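Local coordinates for nucleotide-binding protein, universal stress protein UspA family (Lactobacillus plantarum, PDB 3S3T) that binds ATP and, as a member of the universal stress protein family, probably takes part in the cell's response to stress, at residues A[6-11]-A[111-116]. Numbering follows the deposited sequence.
Sequences TNILVP and LIVLGA. With ATP (adenosine-5'-triphosphate), chain I.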
loop_
_atom_site.group_PDB
_atom_site.type_symbol
_atom_site.label_atom_id
_atom_site.label_comp_id
_atom_site.label_asym_id
_atom_site.label_seq_id
_atom_site.Cartn_x
_atom_site.Cartn_y
_atom_site.Cartn_z
ATOM N N THR A 6 -8.359 22.911 -14.941
ATOM C CA THR A 6 -7.675 24.070 -15.479
ATOM C C THR A 6 -6.176 23.832 -15.787
ATOM O O THR A 6 -5.616 24.515 -16.639
ATOM C CB THR A 6 -7.740 25.231 -14.502
ATOM O OG1 THR A 6 -7.002 24.894 -13.321
ATOM C CG2 THR A 6 -9.188 25.572 -14.142
ATOM N N ASN A 7 -5.536 22.895 -15.075
ATOM C CA ASN A 7 -4.083 22.722 -15.110
ATOM C C ASN A 7 -3.724 21.282 -14.794
ATOM O O ASN A 7 -3.694 20.908 -13.626
ATOM C CB ASN A 7 -3.431 23.642 -14.058
ATOM C CG ASN A 7 -3.551 25.099 -14.410
ATOM O OD1 ASN A 7 -2.762 25.604 -15.198
ATOM N ND2 ASN A 7 -4.522 25.788 -13.819
ATOM N N ILE A 8 -3.458 20.491 -15.826
ATOM C CA ILE A 8 -3.230 19.044 -15.711
ATOM C C ILE A 8 -1.737 18.712 -15.776
ATOM O O ILE A 8 -1.003 19.317 -16.548
ATOM C CB ILE A 8 -3.961 18.290 -16.864
ATOM C CG1 ILE A 8 -5.466 18.619 -16.856
ATOM C CG2 ILE A 8 -3.767 16.733 -16.797
ATOM C CD1 ILE A 8 -6.245 18.107 -18.081
ATOM N N LEU A 9 -1.316 17.737 -14.964
ATOM C CA LEU A 9 0.043 17.256 -14.927
ATOM C C LEU A 9 0.021 15.797 -15.339
ATOM O O LEU A 9 -0.811 15.011 -14.853
ATOM C CB LEU A 9 0.636 17.370 -13.511
ATOM C CG LEU A 9 2.104 16.936 -13.360
ATOM C CD1 LEU A 9 3.084 17.775 -14.166
ATOM C CD2 LEU A 9 2.474 17.011 -11.896
ATOM N N VAL A 10 0.880 15.449 -16.285
ATOM C CA VAL A 10 1.055 14.069 -16.683
ATOM C C VAL A 10 2.545 13.692 -16.537
ATOM O O VAL A 10 3.349 13.966 -17.405
ATOM C CB VAL A 10 0.474 13.733 -18.069
ATOM C CG1 VAL A 10 1.038 14.610 -19.201
ATOM C CG2 VAL A 10 0.679 12.237 -18.334
ATOM N N PRO A 11 2.903 13.086 -15.390
ATOM C CA PRO A 11 4.263 12.603 -15.254
ATOM C C PRO A 11 4.460 11.399 -16.177
ATOM O O PRO A 11 3.639 10.472 -16.169
ATOM C CB PRO A 11 4.368 12.251 -13.758
ATOM C CG PRO A 11 3.250 12.967 -13.100
ATOM C CD PRO A 11 2.153 12.932 -14.142
ATOM N N LEU A 111 -5.331 18.124 -11.632
ATOM C CA LEU A 111 -5.339 16.716 -11.983
ATOM C C LEU A 111 -3.937 16.239 -12.254
ATOM O O LEU A 111 -3.167 16.896 -12.961
ATOM C CB LEU A 111 -6.139 16.478 -13.267
ATOM C CG LEU A 111 -6.393 15.045 -13.720
ATOM C CD1 LEU A 111 -7.136 14.212 -12.633
ATOM C CD2 LEU A 111 -7.215 15.072 -15.056
ATOM N N ILE A 112 -3.627 15.037 -11.772
ATOM C CA ILE A 112 -2.416 14.353 -12.196
ATOM C C ILE A 112 -2.861 13.084 -12.913
ATOM O O ILE A 112 -3.743 12.356 -12.405
ATOM C CB ILE A 112 -1.525 13.990 -10.993
ATOM C CG1 ILE A 112 -1.123 15.229 -10.165
ATOM C CG2 ILE A 112 -0.250 13.243 -11.496
ATOM C CD1 ILE A 112 -0.239 14.903 -8.890
ATOM N N VAL A 113 -2.303 12.848 -14.114
ATOM C CA VAL A 113 -2.615 11.686 -14.917
ATOM C C VAL A 113 -1.393 10.750 -14.895
ATOM O O VAL A 113 -0.296 11.163 -15.177
ATOM C CB VAL A 113 -2.992 12.097 -16.370
ATOM C CG1 VAL A 113 -3.277 10.874 -17.223
ATOM C CG2 VAL A 113 -4.212 13.088 -16.375
ATOM N N LEU A 114 -1.599 9.495 -14.557
ATOM C CA LEU A 114 -0.490 8.510 -14.398
ATOM C C LEU A 114 -0.794 7.222 -15.106
ATOM O O LEU A 114 -1.946 6.762 -15.137
ATOM C CB LEU A 114 -0.281 8.173 -12.891
ATOM C CG LEU A 114 0.255 9.287 -11.990
ATOM C CD1 LEU A 114 -0.057 8.988 -10.523
ATOM C CD2 LEU A 114 1.770 9.571 -12.188
ATOM N N GLY A 115 0.238 6.558 -15.616
ATOM C CA GLY A 115 0.075 5.177 -16.032
ATOM C C GLY A 115 -0.028 4.309 -14.805
ATOM O O GLY A 115 0.561 4.598 -13.765
ATOM N N ALA A 116 -0.735 3.204 -14.893
ATOM C CA ALA A 116 -0.766 2.282 -13.756
ATOM C C ALA A 116 0.633 1.699 -13.408
ATOM O O ALA A 116 0.988 1.594 -12.230
ATOM C CB ALA A 116 -1.736 1.171 -14.030
HETATM P PG ATP I . 8.000 0.270 -9.626
HETATM O O1G ATP I . 8.854 1.482 -9.920
HETATM O O2G ATP I . 8.793 -1.001 -9.637
HETATM O O3G ATP I . 7.158 0.335 -8.358
HETATM P PB ATP I . 6.906 0.580 -12.331
HETATM O O1B ATP I . 6.336 -0.503 -13.201
HETATM O O2B ATP I . 8.193 1.210 -12.739
HETATM O O3B ATP I . 6.974 0.001 -10.843
HETATM P PA ATP I . 5.795 3.188 -11.692
HETATM O O1A ATP I . 7.194 3.684 -11.492
HETATM O O2A ATP I . 4.895 3.355 -10.538
HETATM O O3A ATP I . 5.724 1.678 -12.180
HETATM O "O5'" ATP I . 5.215 4.029 -12.977
HETATM C "C5'" ATP I . 3.817 4.300 -13.050
HETATM C "C4'" ATP I . 3.578 5.657 -13.718
HETATM O "O4'" ATP I . 4.277 6.594 -12.908
HETATM C "C3'" ATP I . 4.189 5.788 -15.104
HETATM O "O3'" ATP I . 3.350 5.276 -16.127
HETATM C "C2'" ATP I . 4.417 7.279 -15.132
HETATM O "O2'" ATP I . 3.164 7.884 -15.422
HETATM C "C1'" ATP I . 4.844 7.618 -13.711
HETATM N N9 ATP I . 6.297 7.656 -13.569
HETATM C C8 ATP I . 7.124 6.631 -13.193
HETATM N N7 ATP I . 8.417 7.028 -13.202
HETATM C C5 ATP I . 8.406 8.310 -13.584
HETATM C C6 ATP I . 9.433 9.317 -13.823
HETATM N N6 ATP I . 10.724 8.981 -13.623
HETATM N N1 ATP I . 9.039 10.575 -14.231
HETATM C C2 ATP I . 7.737 10.847 -14.413
HETATM N N3 ATP I . 6.736 9.969 -14.259
HETATM C C4 ATP I . 7.027 8.717 -13.840
#
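L9 joins the two strands through both of its backbone polar atoms. Its N donates to L111 O at 2.9 Å, and its O accepts from V113 N at 2.7 Å. Both bonds are straight and lie nearly along the C=O axes. L9 O also receives a CA-H...O contact from I112. Beyond V10 the pairing changes, because P11 has no N-H to offer. Its CD sits 3.2 Å from V113 O, a buried carbonyl with no hydrogen-bond partner in the model. The proline ring then packs on two side chains. CD meets I112 CG2 at 3.6 Å, the two residues crossing at about a right angle, and CG meets L114 CD2 at 3.8 Å. On the other face of the sheet, I8 CG2 touches V113 CG2 at 3.7 Å. I8 holds CG1 beside the backbone N (chi1 -57°), which puts CG2 anti to that N, and V113 has CG2 beside its own N.

The strands 7-11 and 111-115 run parallel, 23° apart. Strand 7-11 is the middle one of the five-stranded parallel sheet of order 3-2-1-4-5, the alpha/beta fold of the HUP clan, and 111-115 is its neighbour towards 141-145. Their C-terminal ends open onto ATP. The ribose O2' donates to P11 O at 2.7 Å and accepts from G115 N at 3.2 Å, so one hydroxyl bridges the two strands. P11 CB lies against N3 of the adenine. An alanine at P11 would probably weaken the packing on I112 and L114, since CG and CD would be gone. G115 suits its place, as a side chain there would collide with O3'.

Further out, helix 16-32 packs against I8, V10 and L111 on one face. Strand 35-43 flanks 7-11, and strand 141-145 borders 111-115. T131 OG1 hydrogen-bonds G115 O.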